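Side-chain contacts in NanU sialic acid binding protein (Bacteroides fragilis, PDB 4L7T), which binds sialic acid with high affinity as a SusD-family protein of the outer membrane, probably working together with its partner NanO: residues T236-I241 and A389-L394; Y199-W204 and N244-L249; Q179-I184 and T228-T233; S447-P452 and I456-M461. One frame throughout, in Å; residues are numbered along the deposited sequence. Where two conformers were deposited one is given.

Interaction 1: T236-I241 and A389-L394; sequences TALQSI and ADCLLL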
# COMPACT_ATOMS: atom_id res chain seq x y z
N THR A 236 -11.97 -2.18 -18.16
CA THR A 236 -12.89 -3.34 -18.18
C THR A 236 -12.70 -4.20 -16.90
O THR A 236 -13.67 -4.66 -16.27
CB THR A 236 -12.59 -4.18 -19.40
OG1 THR A 236 -12.92 -3.38 -20.53
CG2 THR A 236 -13.37 -5.52 -19.44
N ALA A 237 -11.45 -4.30 -16.45
CA ALA A 237 -11.19 -5.09 -15.19
C ALA A 237 -11.84 -4.41 -13.98
O ALA A 237 -12.46 -5.08 -13.15
CB ALA A 237 -9.60 -5.18 -14.95
N LEU A 238 -11.64 -3.07 -13.85
CA LEU A 238 -12.12 -2.34 -12.66
C LEU A 238 -13.64 -2.35 -12.73
O LEU A 238 -14.29 -2.49 -11.67
CB LEU A 238 -11.50 -0.95 -12.65
CG LEU A 238 -9.94 -1.07 -12.57
CD1 LEU A 238 -9.25 0.31 -12.96
CD2 LEU A 238 -9.55 -1.40 -11.12
N GLN A 239 -14.21 -2.25 -13.93
CA GLN A 239 -15.68 -2.25 -14.10
C GLN A 239 -16.26 -3.59 -13.64
O GLN A 239 -17.39 -3.63 -13.11
CB GLN A 239 -16.11 -1.96 -15.57
CG GLN A 239 -16.00 -0.47 -15.81
CD GLN A 239 -16.25 -0.08 -17.29
OE1 GLN A 239 -16.02 -0.85 -18.21
NE2 GLN A 239 -16.59 1.13 -17.49
N SER A 240 -15.48 -4.65 -13.82
CA SER A 240 -15.92 -6.03 -13.43
C SER A 240 -16.01 -6.14 -11.88
O SER A 240 -16.78 -6.94 -11.40
CB SER A 240 -15.08 -7.13 -14.14
OG SER A 240 -13.94 -7.37 -13.34
N ILE A 241 -15.19 -5.36 -11.15
CA ILE A 241 -15.32 -5.33 -9.67
C ILE A 241 -16.56 -4.59 -9.24
O ILE A 241 -17.39 -5.04 -8.43
CB ILE A 241 -14.07 -4.66 -9.05
CG1 ILE A 241 -12.84 -5.50 -9.37
CG2 ILE A 241 -14.30 -4.44 -7.49
CD1 ILE A 241 -11.60 -4.65 -9.03
N ALA A 389 -12.56 2.17 -2.48
CA ALA A 389 -12.24 3.51 -2.98
C ALA A 389 -11.07 3.49 -4.01
O ALA A 389 -11.06 4.32 -4.92
CB ALA A 389 -11.96 4.46 -1.79
N ASP A 390 -10.12 2.56 -3.88
CA ASP A 390 -8.98 2.46 -4.84
C ASP A 390 -9.51 1.98 -6.20
O ASP A 390 -9.14 2.52 -7.26
CB ASP A 390 -8.02 1.48 -4.18
CG ASP A 390 -6.63 1.42 -4.81
OD1 ASP A 390 -6.33 2.15 -5.79
OD2 ASP A 390 -5.79 0.59 -4.31
N CYS A 391 -10.44 1.00 -6.21
CA CYS A 391 -11.07 0.58 -7.46
C CYS A 391 -11.68 1.82 -8.17
O CYS A 391 -11.44 2.00 -9.38
CB CYS A 391 -12.21 -0.43 -7.13
SG CYS A 391 -13.09 -0.99 -8.59
N LEU A 392 -12.46 2.62 -7.40
CA LEU A 392 -13.14 3.76 -7.99
C LEU A 392 -12.13 4.78 -8.56
O LEU A 392 -12.41 5.32 -9.68
CB LEU A 392 -14.06 4.45 -6.99
CG LEU A 392 -15.27 3.57 -6.53
CD1 LEU A 392 -16.02 4.30 -5.39
CD2 LEU A 392 -16.20 3.17 -7.74
N LEU A 393 -11.04 5.06 -7.86
CA LEU A 393 -10.10 6.07 -8.29
C LEU A 393 -9.21 5.55 -9.42
O LEU A 393 -8.83 6.36 -10.33
CB LEU A 393 -9.29 6.67 -7.11
CG LEU A 393 -10.19 7.45 -6.18
CD1 LEU A 393 -9.38 7.95 -5.01
CD2 LEU A 393 -10.93 8.65 -6.87
N LEU A 394 -8.86 4.25 -9.42
CA LEU A 394 -8.24 3.71 -10.60
C LEU A 394 -9.12 3.79 -11.81
O LEU A 394 -8.60 3.97 -12.90
CB LEU A 394 -7.78 2.24 -10.36
CG LEU A 394 -6.62 2.02 -9.36
CD1 LEU A 394 -6.46 0.52 -9.02
CD2 LEU A 394 -5.25 2.65 -9.77

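Interaction 2: Y199-W204 and N244-L249; sequences YGRYYW and NANVSL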
# COMPACT_ATOMS: atom_id res chain seq x y z
N TYR A 199 -12.36 -17.35 1.02
CA TYR A 199 -11.69 -17.47 2.29
C TYR A 199 -11.73 -16.15 3.07
O TYR A 199 -11.01 -15.99 4.08
CB TYR A 199 -10.25 -17.99 2.13
CG TYR A 199 -10.22 -19.37 1.51
CD1 TYR A 199 -10.91 -20.42 2.13
CD2 TYR A 199 -9.59 -19.62 0.29
CE1 TYR A 199 -10.88 -21.72 1.50
CE2 TYR A 199 -9.55 -20.90 -0.32
CZ TYR A 199 -10.24 -21.92 0.26
OH TYR A 199 -10.19 -23.16 -0.33
N GLY A 200 -12.50 -15.19 2.58
CA GLY A 200 -12.58 -13.93 3.27
C GLY A 200 -11.66 -12.86 2.60
O GLY A 200 -10.96 -13.15 1.67
N ARG A 201 -11.80 -11.63 3.07
CA ARG A 201 -11.10 -10.47 2.43
C ARG A 201 -9.62 -10.35 2.82
O ARG A 201 -8.95 -9.47 2.30
CB ARG A 201 -11.86 -9.18 2.71
CG ARG A 201 -13.35 -9.18 2.08
CD ARG A 201 -14.29 -8.19 2.81
NE ARG A 201 -15.68 -8.49 2.38
CZ ARG A 201 -16.30 -7.93 1.33
NH1 ARG A 201 -15.69 -7.02 0.54
NH2 ARG A 201 -17.59 -8.29 1.05
N TYR A 202 -9.16 -11.29 3.68
CA TYR A 202 -7.74 -11.37 3.98
C TYR A 202 -7.05 -12.50 3.25
O TYR A 202 -5.88 -12.79 3.58
CB TYR A 202 -7.55 -11.66 5.46
CG TYR A 202 -8.20 -10.85 6.48
CD1 TYR A 202 -7.72 -9.57 6.79
CD2 TYR A 202 -9.23 -11.38 7.26
CE1 TYR A 202 -8.26 -8.83 7.81
CE2 TYR A 202 -9.78 -10.63 8.31
CZ TYR A 202 -9.28 -9.36 8.57
OH TYR A 202 -9.79 -8.58 9.56
N TYR A 203 -7.68 -13.07 2.21
CA TYR A 203 -7.12 -14.02 1.28
C TYR A 203 -7.32 -13.52 -0.11
O TYR A 203 -8.35 -12.83 -0.38
CB TYR A 203 -7.78 -15.46 1.43
CG TYR A 203 -7.23 -16.12 2.71
CD1 TYR A 203 -6.16 -16.97 2.64
CD2 TYR A 203 -7.76 -15.78 3.93
CE1 TYR A 203 -5.60 -17.53 3.80
CE2 TYR A 203 -7.18 -16.33 5.14
CZ TYR A 203 -6.11 -17.16 5.02
OH TYR A 203 -5.56 -17.74 6.17
N TRP A 204 -6.43 -13.92 -1.02
CA TRP A 204 -6.55 -13.45 -2.38
C TRP A 204 -7.84 -13.98 -3.05
O TRP A 204 -8.36 -15.05 -2.70
CB TRP A 204 -5.28 -13.86 -3.16
CG TRP A 204 -5.09 -13.06 -4.41
CD1 TRP A 204 -5.58 -13.32 -5.62
CD2 TRP A 204 -4.37 -11.80 -4.50
NE1 TRP A 204 -5.15 -12.32 -6.56
CE2 TRP A 204 -4.39 -11.42 -5.88
CE3 TRP A 204 -3.65 -11.03 -3.59
CZ2 TRP A 204 -3.78 -10.22 -6.36
CZ3 TRP A 204 -3.03 -9.82 -4.07
CH2 TRP A 204 -3.12 -9.44 -5.42
N ASN A 244 -19.48 -7.10 -10.29
CA ASN A 244 -19.62 -8.51 -9.75
C ASN A 244 -19.20 -8.79 -8.33
O ASN A 244 -19.50 -9.91 -7.79
CB ASN A 244 -18.86 -9.49 -10.63
CG ASN A 244 -19.31 -9.43 -12.12
OD1 ASN A 244 -18.52 -9.74 -12.99
ND2 ASN A 244 -20.53 -8.91 -12.40
N ALA A 245 -18.45 -7.87 -7.73
CA ALA A 245 -17.95 -8.16 -6.39
C ALA A 245 -18.82 -7.54 -5.31
O ALA A 245 -19.39 -6.43 -5.49
CB ALA A 245 -16.51 -7.61 -6.24
N ASN A 246 -18.87 -8.21 -4.13
CA ASN A 246 -19.65 -7.59 -3.05
C ASN A 246 -18.83 -6.52 -2.29
O ASN A 246 -18.13 -6.82 -1.34
CB ASN A 246 -20.10 -8.64 -2.02
CG ASN A 246 -20.89 -7.98 -0.91
OD1 ASN A 246 -21.35 -6.84 -1.06
ND2 ASN A 246 -21.01 -8.66 0.20
N VAL A 247 -18.89 -5.29 -2.78
CA VAL A 247 -18.10 -4.20 -2.25
C VAL A 247 -18.92 -2.94 -2.17
O VAL A 247 -19.86 -2.77 -2.97
CB VAL A 247 -16.88 -3.87 -3.20
CG1 VAL A 247 -15.74 -4.99 -3.00
CG2 VAL A 247 -17.28 -3.65 -4.69
N SER A 248 -18.62 -2.10 -1.19
CA SER A 248 -19.35 -0.88 -0.97
C SER A 248 -18.44 0.06 -0.20
O SER A 248 -17.63 -0.42 0.62
CB SER A 248 -20.56 -1.24 -0.09
OG SER A 248 -21.36 -0.10 0.07
N LEU A 249 -18.58 1.36 -0.42
CA LEU A 249 -17.96 2.31 0.53
C LEU A 249 -18.57 2.32 1.93
O LEU A 249 -19.80 2.46 2.07
CB LEU A 249 -17.91 3.73 -0.05
CG LEU A 249 -17.17 3.87 -1.38
CD1 LEU A 249 -17.34 5.32 -1.79
CD2 LEU A 249 -15.67 3.53 -1.23

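Interaction 3: Q179-I184 and T228-T233; sequences QIKEDI and TADYTT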
# COMPACT_ATOMS: atom_id res chain seq x y z
N GLN A 179 5.52 -11.79 -17.99
CA GLN A 179 5.26 -12.86 -17.05
C GLN A 179 4.11 -12.43 -16.14
O GLN A 179 3.30 -13.29 -15.77
CB GLN A 179 6.47 -13.19 -16.20
CG GLN A 179 6.23 -14.30 -15.19
CD GLN A 179 5.92 -15.60 -15.93
OE1 GLN A 179 6.55 -15.90 -16.95
NE2 GLN A 179 4.88 -16.30 -15.50
N ILE A 180 4.06 -11.13 -15.77
CA ILE A 180 3.03 -10.70 -14.77
C ILE A 180 1.67 -10.86 -15.45
O ILE A 180 0.72 -11.38 -14.83
CB ILE A 180 3.26 -9.20 -14.38
CG1 ILE A 180 4.45 -9.07 -13.40
CG2 ILE A 180 1.99 -8.52 -13.72
CD1 ILE A 180 5.03 -7.52 -13.38
N LYS A 181 1.58 -10.42 -16.70
CA LYS A 181 0.36 -10.53 -17.51
C LYS A 181 -0.04 -11.99 -17.73
O LYS A 181 -1.25 -12.28 -17.62
CB LYS A 181 0.44 -9.80 -18.83
CG LYS A 181 0.37 -8.26 -18.63
CD LYS A 181 0.55 -7.64 -20.00
CE LYS A 181 0.58 -6.12 -19.97
NZ LYS A 181 0.91 -5.53 -21.32
N GLU A 182 0.94 -12.87 -18.02
CA GLU A 182 0.62 -14.33 -18.06
C GLU A 182 0.07 -14.89 -16.74
O GLU A 182 -0.85 -15.76 -16.73
CB GLU A 182 1.82 -15.16 -18.50
CG GLU A 182 2.28 -14.84 -19.90
CD GLU A 182 3.36 -15.83 -20.42
OE1 GLU A 182 3.57 -16.92 -19.81
OE2 GLU A 182 3.98 -15.51 -21.45
N ASP A 183 0.64 -14.47 -15.60
CA ASP A 183 0.17 -14.92 -14.33
C ASP A 183 -1.25 -14.37 -14.03
O ASP A 183 -2.05 -15.04 -13.39
CB ASP A 183 1.14 -14.52 -13.19
CG ASP A 183 2.35 -15.44 -13.12
OD1 ASP A 183 2.29 -16.59 -13.71
OD2 ASP A 183 3.38 -15.05 -12.46
N ILE A 184 -1.51 -13.11 -14.47
CA ILE A 184 -2.89 -12.53 -14.29
C ILE A 184 -3.90 -13.42 -15.06
O ILE A 184 -4.96 -13.80 -14.54
CB ILE A 184 -2.97 -11.02 -14.63
CG1 ILE A 184 -2.20 -10.25 -13.58
CG2 ILE A 184 -4.47 -10.64 -14.87
CD1 ILE A 184 -2.01 -8.77 -13.98
N THR A 228 -3.82 3.27 -25.43
CA THR A 228 -5.28 3.14 -25.33
C THR A 228 -5.74 1.69 -25.08
O THR A 228 -6.67 1.48 -24.27
CB THR A 228 -5.96 3.72 -26.63
OG1 THR A 228 -5.60 5.09 -26.78
CG2 THR A 228 -7.49 3.58 -26.60
N ALA A 229 -5.16 0.73 -25.80
CA ALA A 229 -5.64 -0.66 -25.73
C ALA A 229 -5.48 -1.14 -24.28
O ALA A 229 -6.36 -1.83 -23.74
CB ALA A 229 -4.87 -1.61 -26.73
N ASP A 230 -4.35 -0.80 -23.67
CA ASP A 230 -4.14 -1.23 -22.28
C ASP A 230 -5.02 -0.49 -21.28
O ASP A 230 -5.46 -1.11 -20.31
CB ASP A 230 -2.68 -1.03 -21.94
CG ASP A 230 -1.81 -2.12 -22.53
OD1 ASP A 230 -2.36 -3.09 -23.10
OD2 ASP A 230 -0.56 -2.03 -22.37
N TYR A 231 -5.22 0.81 -21.47
CA TYR A 231 -6.16 1.57 -20.61
C TYR A 231 -7.58 1.00 -20.68
O TYR A 231 -8.28 0.96 -19.68
CB TYR A 231 -6.21 3.05 -21.05
CG TYR A 231 -4.88 3.77 -20.96
CD1 TYR A 231 -3.94 3.44 -19.98
CD2 TYR A 231 -4.59 4.83 -21.84
CE1 TYR A 231 -2.70 4.15 -19.89
CE2 TYR A 231 -3.35 5.52 -21.78
CZ TYR A 231 -2.43 5.16 -20.82
OH TYR A 231 -1.26 5.87 -20.75
N THR A 232 -8.01 0.55 -21.87
CA THR A 232 -9.31 -0.13 -22.02
C THR A 232 -9.34 -1.46 -21.22
O THR A 232 -10.32 -1.72 -20.48
CB THR A 232 -9.64 -0.36 -23.53
OG1 THR A 232 -9.73 0.95 -24.12
CG2 THR A 232 -11.00 -1.06 -23.72
N THR A 233 -8.28 -2.27 -21.35
CA THR A 233 -8.20 -3.51 -20.54
C THR A 233 -8.35 -3.17 -19.04
O THR A 233 -9.02 -3.89 -18.24
CB THR A 233 -6.90 -4.28 -20.85
OG1 THR A 233 -6.88 -4.62 -22.27
CG2 THR A 233 -6.80 -5.52 -20.01
O HOH W 1 -0.88 -5.85 -23.43

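Interaction 4: S447-P452 and I456-M461; sequences SGDEDP and ILKERM. With EDO (1,2-ethanediol), chain D.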
# COMPACT_ATOMS: atom_id res chain seq x y z
N SER A 447 -2.99 20.27 -6.68
CA SER A 447 -3.49 21.44 -7.42
C SER A 447 -4.95 21.30 -7.70
O SER A 447 -5.61 20.36 -7.23
CB SER A 447 -2.62 21.74 -8.65
OG SER A 447 -2.50 20.67 -9.51
N GLY A 448 -5.52 22.28 -8.39
CA GLY A 448 -6.96 22.30 -8.56
C GLY A 448 -7.51 21.27 -9.56
O GLY A 448 -6.78 20.61 -10.33
N ASP A 449 -8.85 21.16 -9.54
CA ASP A 449 -9.55 20.23 -10.42
C ASP A 449 -9.49 20.54 -11.92
O ASP A 449 -9.94 19.69 -12.71
CB ASP A 449 -11.06 20.11 -10.04
CG ASP A 449 -11.34 19.30 -8.77
OD1 ASP A 449 -10.43 18.70 -8.15
OD2 ASP A 449 -12.52 19.31 -8.33
N GLU A 450 -8.88 21.67 -12.36
CA GLU A 450 -8.86 21.98 -13.77
C GLU A 450 -8.13 20.99 -14.58
O GLU A 450 -8.27 20.99 -15.80
CB GLU A 450 -8.20 23.32 -14.11
CG GLU A 450 -8.17 24.38 -13.05
CD GLU A 450 -7.22 24.07 -11.89
OE1 GLU A 450 -5.95 24.05 -12.01
OE2 GLU A 450 -7.79 23.94 -10.85
N ASP A 451 -7.33 20.11 -13.97
CA ASP A 451 -6.69 19.10 -14.76
C ASP A 451 -7.14 17.74 -14.19
O ASP A 451 -7.01 17.56 -12.99
CB ASP A 451 -5.16 19.16 -14.69
CG ASP A 451 -4.53 18.08 -15.51
OD1 ASP A 451 -4.53 18.10 -16.76
OD2 ASP A 451 -4.05 17.04 -14.90
N PRO A 452 -7.72 16.85 -15.02
CA PRO A 452 -8.30 15.56 -14.50
C PRO A 452 -7.25 14.71 -13.76
O PRO A 452 -7.54 14.24 -12.64
CB PRO A 452 -8.80 14.86 -15.75
CG PRO A 452 -9.24 16.00 -16.64
CD PRO A 452 -8.24 17.15 -16.37
N ILE A 456 -7.30 13.65 -9.72
CA ILE A 456 -7.22 12.22 -9.30
C ILE A 456 -5.97 12.01 -8.42
O ILE A 456 -6.06 11.30 -7.42
CB ILE A 456 -7.23 11.28 -10.49
CG1 ILE A 456 -8.61 11.39 -11.17
CG2 ILE A 456 -6.98 9.76 -10.06
CD1 ILE A 456 -8.71 10.78 -12.59
N LEU A 457 -4.82 12.56 -8.80
CA LEU A 457 -3.66 12.48 -7.85
C LEU A 457 -4.02 13.04 -6.47
O LEU A 457 -3.68 12.50 -5.41
CB LEU A 457 -2.38 13.22 -8.38
CG LEU A 457 -1.58 12.57 -9.44
CD1 LEU A 457 -0.48 13.52 -9.89
CD2 LEU A 457 -0.94 11.28 -8.82
N LYS A 458 -4.69 14.20 -6.48
CA LYS A 458 -5.10 14.89 -5.28
C LYS A 458 -6.05 14.00 -4.48
O LYS A 458 -5.91 13.88 -3.27
CB LYS A 458 -5.74 16.27 -5.65
CG LYS A 458 -6.39 16.86 -4.41
CD LYS A 458 -6.91 18.34 -4.76
CE LYS A 458 -8.19 18.28 -5.64
NZ LYS A 458 -8.37 19.61 -6.27
N GLU A 459 -7.00 13.36 -5.16
CA GLU A 459 -8.00 12.58 -4.47
C GLU A 459 -7.31 11.33 -3.84
O GLU A 459 -7.63 10.95 -2.71
CB GLU A 459 -9.10 12.10 -5.40
CG GLU A 459 -10.37 11.68 -4.54
CD GLU A 459 -10.94 12.82 -3.74
OE1 GLU A 459 -10.87 14.00 -4.25
OE2 GLU A 459 -11.52 12.61 -2.68
N ARG A 460 -6.35 10.77 -4.55
CA ARG A 460 -5.60 9.60 -4.02
C ARG A 460 -4.72 10.00 -2.86
O ARG A 460 -4.51 9.20 -1.98
CB ARG A 460 -4.83 8.94 -5.16
CG ARG A 460 -5.75 8.24 -6.21
CD ARG A 460 -4.96 7.41 -7.25
NE ARG A 460 -4.20 6.27 -6.68
CZ ARG A 460 -4.73 5.05 -6.45
NH1 ARG A 460 -5.99 4.79 -6.79
NH2 ARG A 460 -3.98 4.02 -5.99
N MET A 461 -4.20 11.22 -2.87
CA MET A 461 -3.36 11.65 -1.76
C MET A 461 -4.21 11.82 -0.49
O MET A 461 -3.77 11.44 0.61
CB MET A 461 -2.63 12.95 -2.05
CG MET A 461 -1.55 13.13 -1.07
SD MET A 461 -0.84 14.73 -1.43
CE MET A 461 0.76 14.67 -0.71
C1 EDO D . -1.10 8.97 -0.64
O1 EDO D . -1.41 10.07 0.34
C2 EDO D . -1.88 8.45 -1.88
O2 EDO D . -1.55 8.65 -3.32

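Interaction 1: T236-I241 and A389-L394
Leu238 and Leu394 meet between two helices of the SusD fold, whose helical core is related to tetratricopeptide repeats. The segments belong to helices 227-244 and 388-401, run roughly antiparallel (143° between their directions) and have axes that come within 9.6 Å. The tight part is made by apolar side chains and the cysteine sulfur. One methyl of Leu238, CD1, lies 3.6 Å from CB of Leu394, and the two side chains cross at about a right angle, which sets a branched end against the root of its neighbour. One turn further along, Ile241 lays its branches around Cys391, with CG2 3.8 Å from SG. Cysteine suits this place because its short, polarisable side chain lets the backbones come close: the CA atoms of Leu238 and Cys391 are 6.1 Å apart. Behind this seam the buried Asp390 is paired with Arg460.

The far flank of helix 227-244 is looser and more polar. Gln239 points away from the partner helix and is partly exposed, while Ser240 turns its hydroxyl back to its own helix, OG donating to Ala237 O at 2.7 Å; Tyr195 also bonds this hydroxyl. Within the seam, the torsion of Cys391 (chi1 179°) swings the sulfur opposite its own backbone nitrogen and leaves SG 3.6 Å from Leu238 O.

Interaction 2: Y199-W204 and N244-L249
Arg201 reaches from one surface loop of the SusD fold to Asn246 in another, joining the type I beta turn Gly200-Tyr203 to the chain that leaves helix 227-244. The hydrogen bonds come first. Both terminal nitrogens of Arg201 grip one acceptor, the main-chain oxygen of Asn246: NH2 to O is 2.9 Å and NH1 to O is 3.1 Å. The oxygen lies only 3° out of the guanidinium plane, a fork-like approach to a single carbonyl that should restrain the group from turning about its last bond. Arginine suits the place because its chain, extended from CG to NE, carries the guanidinium across to Asn246 and still offers two donors at its end, which converge on the one oxygen. NH1 has a further acceptor in Ile267 O, at the start of strand 267-271.

A polar neighbour stands beside these bonds without joining them: the Asn246 amide is steep to the guanidinium, their planes 77° apart, and its ND2 lies 3.5 Å from NH2 of Arg201.

Backbone shape sets both sides. Asn246 is the centre of an inverse gamma turn, and in the arginine's own loop Gly200 adopts a positive phi of 99°, where a side chain would press on the preceding carbonyl.

Packing is slight by comparison. Valine brings a compact apolar flank to this edge of the contact: Val247 also touches Tyr388, and its CG1 rests near the guanidinium edge, 4.1 Å from NH1 of Arg201.

Interaction 3: Q179-I184 and T228-T233
The amino group of Lys181 is held by several partners where helices 173-191 and 227-244 stand apart with helix 206-223 between them. Its shortest bond within this contact goes to a water molecule, which accepts from NZ at 2.8 Å and donates to OD1 of Asp230, with the water oxygen 3.1 Å from OD1. The direct ion pair is long, NZ of Lys181 to OD2 of Asp230 being 3.9 Å, and the water and Ser220 provide the shorter links. The hydroxyl of Ser220 is hydrogen-bonded both to NZ of Lys181 and to OD2 of Asp230, a second bridge beside the first.

Lysine fits because only a long chain can cover the distance. The CA atoms of Lys181 and Asp230 are 11.4 Å apart, and the lysine is stretched out beyond CG, with chi2, chi3 and chi4 all close to 180°. The shorter aspartate comes in athwart the lysine chain and brings two oxygens to meet it, one used by the water and the other by Ser220. Their opposite charges would be expected to stabilise each other despite the length of the pair.

The contact lies at the surface. Helix 206-223 supplies Tyr217 as well as Ser220, and the tyrosine touches Lys181, Asp230 and Thr233; helix 121-146 packs against helix 173-191 through Tyr139 and Ile180.

Interaction 4: S447-P452 and I456-M461
Lys458 reaches Ser447 and Asp449 because its CG stands opposite its backbone nitrogen (chi1 170°) and its chain then bends at chi3 (74°), which turns the amino group back toward the loop. In this part of the SusD fold a type I beta turn, Gly448 to Asp451, leads into helix 452-463, and the lysine of the helix's second turn ties that turn down. NZ donates to the main-chain oxygen of Ser447 at 3.0 Å and to OD1 of Asp449 at 2.9 Å, the latter being also a salt bridge. It meets the carboxylate from above its plane, 47° out of it.

Asp449 suits its place by having two oxygens to share: OD2 pairs with Arg414 and accepts from the backbone nitrogen of Asp435, while OD1 takes the lysine. The buried amino group is met by a carbonyl and a carboxylate, which would be expected to stabilise its positive charge. Arg414 also forms a salt bridge with Glu459, linking the loop and this helix to helix 407-418.

Further along the helix, a 1,2-ethanediol, probably from the crystallisation liquor, donates from O1 to Met461 O at 2.7 Å and also bonds Asp473.

The start of the helix is secured separately. Asp451, at the N-cap position, accepts from the backbone nitrogen of Glu454, and Pro452, which needs no amide hydrogen, fits the first turn. Its carbonyl receives the bond from Ile456 N to Pro452 O at 3.0 Å. CG1 of Ile456 lies beside the same carbonyl, 3.4 Å from Pro452 O.

In the fold
From the N terminus, helix 173-191 enters interaction 3, which closes a mainly helical loop by joining it to the start of helix 227-244. Before that loop is complete the chain passes residues 199-204, whose partner 244-249 follows the same helix, so interactions 2 and 3 cross. Residues 236-241, later on that helix, open interaction 1, which spans 148 residues to helix 388-401 and crosses interaction 2; these two touch through Leu249 against Ala389 and Leu392. Interaction 4 comes last and is local, folding a loop onto helix 452-463. The salt bridge between Asp390 and Arg460 connects it to interaction 1, joining helix 388-401 to helix 452-463.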